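Local coordinates for protein carboxylesterase SOBER1 (Arabidopsis thaliana, PDB 6AVX) that hydrolyses carboxylic esters, preferring short acyl chains, shows phospholipase A2 activity, and restrains the hypersensitive response triggered by the bacterial effector AvrBsT, at residues A[28-31]-A[32-35]; A[146-149]-A[150-153]. The protein carries 1 engineered substitution. All coordinates share one frame; numbering follows the deposited sequence.

From the N terminus, the chain passes strand 7-11 and helix 18-21 before reaching interaction 1, where residues 28-35 fold back on themselves in a turn just ahead of strand 37-39, an outermost strand of the parallel sheet. Helix 198-212, the last of the chain, lies against this turn. Interaction 2 comes much later, in the connection from strand 127-131 to strand 154-159, two neighbours in the same sheet. Each contact closes only a short local loop; they follow in series, neither nesting nor crossing. Their centres are 26 Å apart and their nearest atoms about 13 Å, and they do not touch. Each loop leads into a strand of the same alpha/beta hydrolase sheet.

Interaction 1: A[28-31]-A[32-35]; sequences FKSS and ELSN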
loop_
_atom_site.group_PDB
_atom_site.type_symbol
_atom_site.label_atom_id
_atom_site.label_comp_id
_atom_site.label_asym_id
_atom_site.label_seq_id
_atom_site.Cartn_x
_atom_site.Cartn_y
_atom_site.Cartn_z
ATOM N N PHE A 28 4.880 -16.589 -2.108
ATOM C CA PHE A 28 4.659 -16.768 -0.677
ATOM C C PHE A 28 4.401 -18.258 -0.491
ATOM O O PHE A 28 3.260 -18.730 -0.483
ATOM C CB PHE A 28 3.476 -15.921 -0.208
ATOM C CG PHE A 28 3.741 -14.436 -0.234
ATOM C CD1 PHE A 28 3.913 -13.755 -1.432
ATOM C CD2 PHE A 28 3.804 -13.714 0.946
ATOM C CE1 PHE A 28 4.162 -12.383 -1.454
ATOM C CE2 PHE A 28 4.052 -12.344 0.929
ATOM C CZ PHE A 28 4.232 -11.686 -0.270
ATOM N N LYS A 29 5.495 -19.011 -0.383
ATOM C CA LYS A 29 5.479 -20.469 -0.451
ATOM C C LYS A 29 5.463 -21.147 0.911
ATOM O O LYS A 29 5.460 -22.382 0.969
ATOM C CB LYS A 29 6.689 -20.960 -1.252
ATOM C CG LYS A 29 6.677 -20.507 -2.681
ATOM C CD LYS A 29 7.839 -21.110 -3.440
ATOM C CE LYS A 29 7.917 -20.616 -4.872
ATOM N NZ LYS A 29 6.781 -21.084 -5.696
ATOM N N SER A 30 5.435 -20.394 1.999
ATOM C CA SER A 30 5.521 -20.995 3.321
ATOM C C SER A 30 4.257 -21.764 3.682
ATOM O O SER A 30 3.157 -21.467 3.216
ATOM C CB SER A 30 5.758 -19.926 4.380
ATOM O OG SER A 30 4.654 -19.046 4.466
ATOM N N SER A 31 4.419 -22.749 4.565
ATOM C CA SER A 31 3.255 -23.407 5.152
ATOM C C SER A 31 2.348 -22.405 5.850
ATOM O O SER A 31 1.120 -22.495 5.762
ATOM C CB SER A 31 3.697 -24.485 6.135
ATOM O OG SER A 31 4.433 -25.496 5.483
ATOM N N GLU A 32 2.939 -21.428 6.539
ATOM C CA GLU A 32 2.170 -20.501 7.357
ATOM C C GLU A 32 1.234 -19.642 6.530
ATOM O O GLU A 32 0.166 -19.255 7.012
ATOM C CB GLU A 32 3.115 -19.603 8.159
ATOM C CG GLU A 32 3.857 -20.313 9.282
ATOM C CD GLU A 32 5.135 -21.011 8.848
ATOM O OE1 GLU A 32 5.463 -21.083 7.638
ATOM O OE2 GLU A 32 5.851 -21.490 9.756
ATOM N N LEU A 33 1.612 -19.294 5.312
ATOM C CA LEU A 33 0.748 -18.481 4.474
ATOM C C LEU A 33 -0.046 -19.305 3.474
ATOM O O LEU A 33 -0.793 -18.742 2.670
ATOM C CB LEU A 33 1.567 -17.389 3.784
ATOM C CG LEU A 33 2.225 -16.360 4.728
ATOM C CD1 LEU A 33 2.438 -15.074 3.972
ATOM C CD2 LEU A 33 1.418 -16.092 5.993
ATOM N N SER A 34 0.051 -20.637 3.539
ATOM C CA SER A 34 -0.540 -21.464 2.489
ATOM C C SER A 34 -2.058 -21.348 2.442
ATOM O O SER A 34 -2.655 -21.513 1.374
ATOM C CB SER A 34 -0.115 -22.921 2.656
ATOM O OG SER A 34 -0.615 -23.489 3.859
ATOM N N ASN A 35 -2.700 -21.102 3.571
ATOM C CA ASN A 35 -4.149 -21.023 3.624
ATOM C C ASN A 35 -4.662 -19.600 3.468
ATOM O O ASN A 35 -5.872 -19.378 3.548
ATOM C CB ASN A 35 -4.668 -21.631 4.929
ATOM C CG ASN A 35 -4.365 -20.772 6.136
ATOM O OD1 ASN A 35 -3.511 -19.895 6.086
ATOM N ND2 ASN A 35 -5.060 -21.028 7.241
#
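The ring of Phe28 meets Leu33 at its edge: methyl CD1 lies near the ring plane, 3.6 Å from CD2 of Phe28. Trp38 packs edge-to-face with the same ring, and Glu205 of helix 198-212 touches the Phe28 side chain, so a flat, nonpolar residue suits this buried place. In Leu33, CG lies opposite its own carbonyl carbon (chi1 -63°), and chi2 (-155°) then turns CD1 toward the ring edge; the side chain also rests on Glu205 and Leu212.

Serines do the polar work. Ser30 OG accepts the backbone N-H of Leu33 at 3.2 Å, with an N-H...O angle of 148°; the carbonyl Ser30 O offers that nitrogen only a weak second bond. A small hydroxyl held close to its own backbone can make such a link, and Ser30 OG is also hydrogen-bonded to Glu205. The Glu32 chain folds back at chi2, bringing OE1 to 3.5 Å from Ser30 CB, while the same oxygen forms a long, weak ion pair with Lys209.

Ser34 grips Ser31 O twice. Its N-H comes from well above the carbonyl plane, 3.1 Å from that oxygen, whereas OG of Ser34 donates to Ser31 O at 2.8 Å from much nearer the plane. The backbone bond closes a type I beta turn, Ser31 to Ser34, in the loop leading to strand 37-39 of the alpha/beta hydrolase fold.

Interaction 2: A[146-149]-A[150-153]; sequences PEEA and KKTP
A short 3-10 helical turn, in the loop that carries the chain from strand 127-131 to strand 154-159 of the alpha/beta hydrolase sheet, joins Glu148 to Lys151 and Ala149 to Thr152. Its signature is two successive N-H to C=O bonds from residue i+3 back to residue i: Lys151 N donates to Glu148 O at 3.1 Å, and Thr152 N to Ala149 O at 3.1 Å. Both donors sit about 59° above the plane of the carbonyl they meet. Earlier in the turn, Lys150 N divides itself between Pro146 O and Glu147 O, weakly in each case.

The extended Lys151 chain slants across the end of Glu148, which bends at chi2 (-75°). Glu148 has two conformers; the one described here puts OE2 2.9 Å from Lys151 NZ, met on its syn side in a salt bridge that may therefore not be permanent. Long, flexible charged residues suit this outer surface, while the compact Ala149 and Thr152 are buried. The hydroxyl of Thr152 is hydrogen-bonded to Leu125 N. Separately, Glu148 O pairs with Thr124 OG1. One water bridges the end of the turn, donating to Ala149 O and to Thr152 O, each 2.9 Å from the water oxygen.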
loop_
_atom_site.group_PDB
_atom_site.type_symbol
_atom_site.label_atom_id
_atom_site.label_comp_id
_atom_site.label_asym_id
_atom_site.label_seq_id
_atom_site.Cartn_x
_atom_site.Cartn_y
_atom_site.Cartn_z
ATOM N N PRO A 146 -8.067 7.125 12.686
ATOM C CA PRO A 146 -8.697 6.566 13.882
ATOM C C PRO A 146 -7.680 6.062 14.892
ATOM O O PRO A 146 -6.574 5.632 14.553
ATOM C CB PRO A 146 -9.548 5.423 13.314
ATOM C CG PRO A 146 -9.872 5.875 11.939
ATOM C CD PRO A 146 -8.606 6.514 11.460
ATOM N N GLU A 147 -8.100 6.045 16.151
ATOM C CA GLU A 147 -7.213 5.642 17.229
ATOM C C GLU A 147 -6.605 4.271 16.969
ATOM O O GLU A 147 -5.392 4.079 17.130
ATOM C CB GLU A 147 -7.989 5.637 18.546
ATOM C CG GLU A 147 -7.147 5.185 19.718
ATOM C CD GLU A 147 -7.899 5.177 21.039
ATOM O OE1 GLU A 147 -9.062 5.613 21.087
ATOM O OE2 GLU A 147 -7.312 4.730 22.048
ATOM N N GLU A 148 -7.430 3.302 16.575
ATOM C CA GLU A 148 -6.898 1.957 16.417
ATOM C C GLU A 148 -6.052 1.814 15.159
ATOM O O GLU A 148 -5.189 0.923 15.105
ATOM C CB GLU A 148 -8.033 0.941 16.441
ATOM C CG GLU A 148 -8.771 0.881 17.775
ATOM C CD GLU A 148 -7.967 0.176 18.829
ATOM O OE1 GLU A 148 -7.892 -1.070 18.765
ATOM O OE2 GLU A 148 -7.390 0.857 19.701
ATOM N N ALA A 149 -6.257 2.662 14.154
ATOM C CA ALA A 149 -5.468 2.583 12.929
ATOM C C ALA A 149 -4.012 2.842 13.213
ATOM O O ALA A 149 -3.128 2.298 12.532
ATOM C CB ALA A 149 -5.963 3.597 11.909
ATOM N N LYS A 150 -3.724 3.664 14.215
ATOM C CA LYS A 150 -2.346 4.014 14.496
ATOM C C LYS A 150 -1.555 2.839 15.049
ATOM O O LYS A 150 -0.325 2.916 15.086
ATOM C CB LYS A 150 -2.312 5.205 15.450
ATOM C CG LYS A 150 -2.888 6.470 14.828
ATOM C CD LYS A 150 -2.816 7.620 15.789
ATOM C CE LYS A 150 -3.316 8.864 15.131
ATOM N NZ LYS A 150 -3.112 9.995 16.049
ATOM N N LYS A 151 -2.220 1.763 15.466
ATOM C CA LYS A 151 -1.555 0.571 15.960
ATOM C C LYS A 151 -1.259 -0.424 14.854
ATOM O O LYS A 151 -0.613 -1.437 15.126
ATOM C CB LYS A 151 -2.418 -0.082 17.043
ATOM C CG LYS A 151 -2.689 0.859 18.219
ATOM C CD LYS A 151 -3.583 0.214 19.266
ATOM C CE LYS A 151 -3.986 1.233 20.325
ATOM N NZ LYS A 151 -4.988 0.675 21.273
ATOM N N THR A 152 -1.715 -0.181 13.633
ATOM C CA THR A 152 -1.432 -1.123 12.556
ATOM C C THR A 152 0.012 -0.949 12.123
ATOM O O THR A 152 0.404 0.163 11.773
ATOM C CB THR A 152 -2.352 -0.885 11.367
ATOM O OG1 THR A 152 -3.708 -1.047 11.807
ATOM C CG2 THR A 152 -2.053 -1.896 10.250
ATOM N N PRO A 153 0.832 -1.993 12.140
ATOM C CA PRO A 153 2.229 -1.818 11.729
ATOM C C PRO A 153 2.346 -1.650 10.227
ATOM O O PRO A 153 1.590 -2.240 9.445
ATOM C CB PRO A 153 2.908 -3.109 12.192
ATOM C CG PRO A 153 1.841 -4.100 12.273
ATOM C CD PRO A 153 0.554 -3.360 12.606
HETATM O O HOH W 1 -1.044 2.413 10.580
#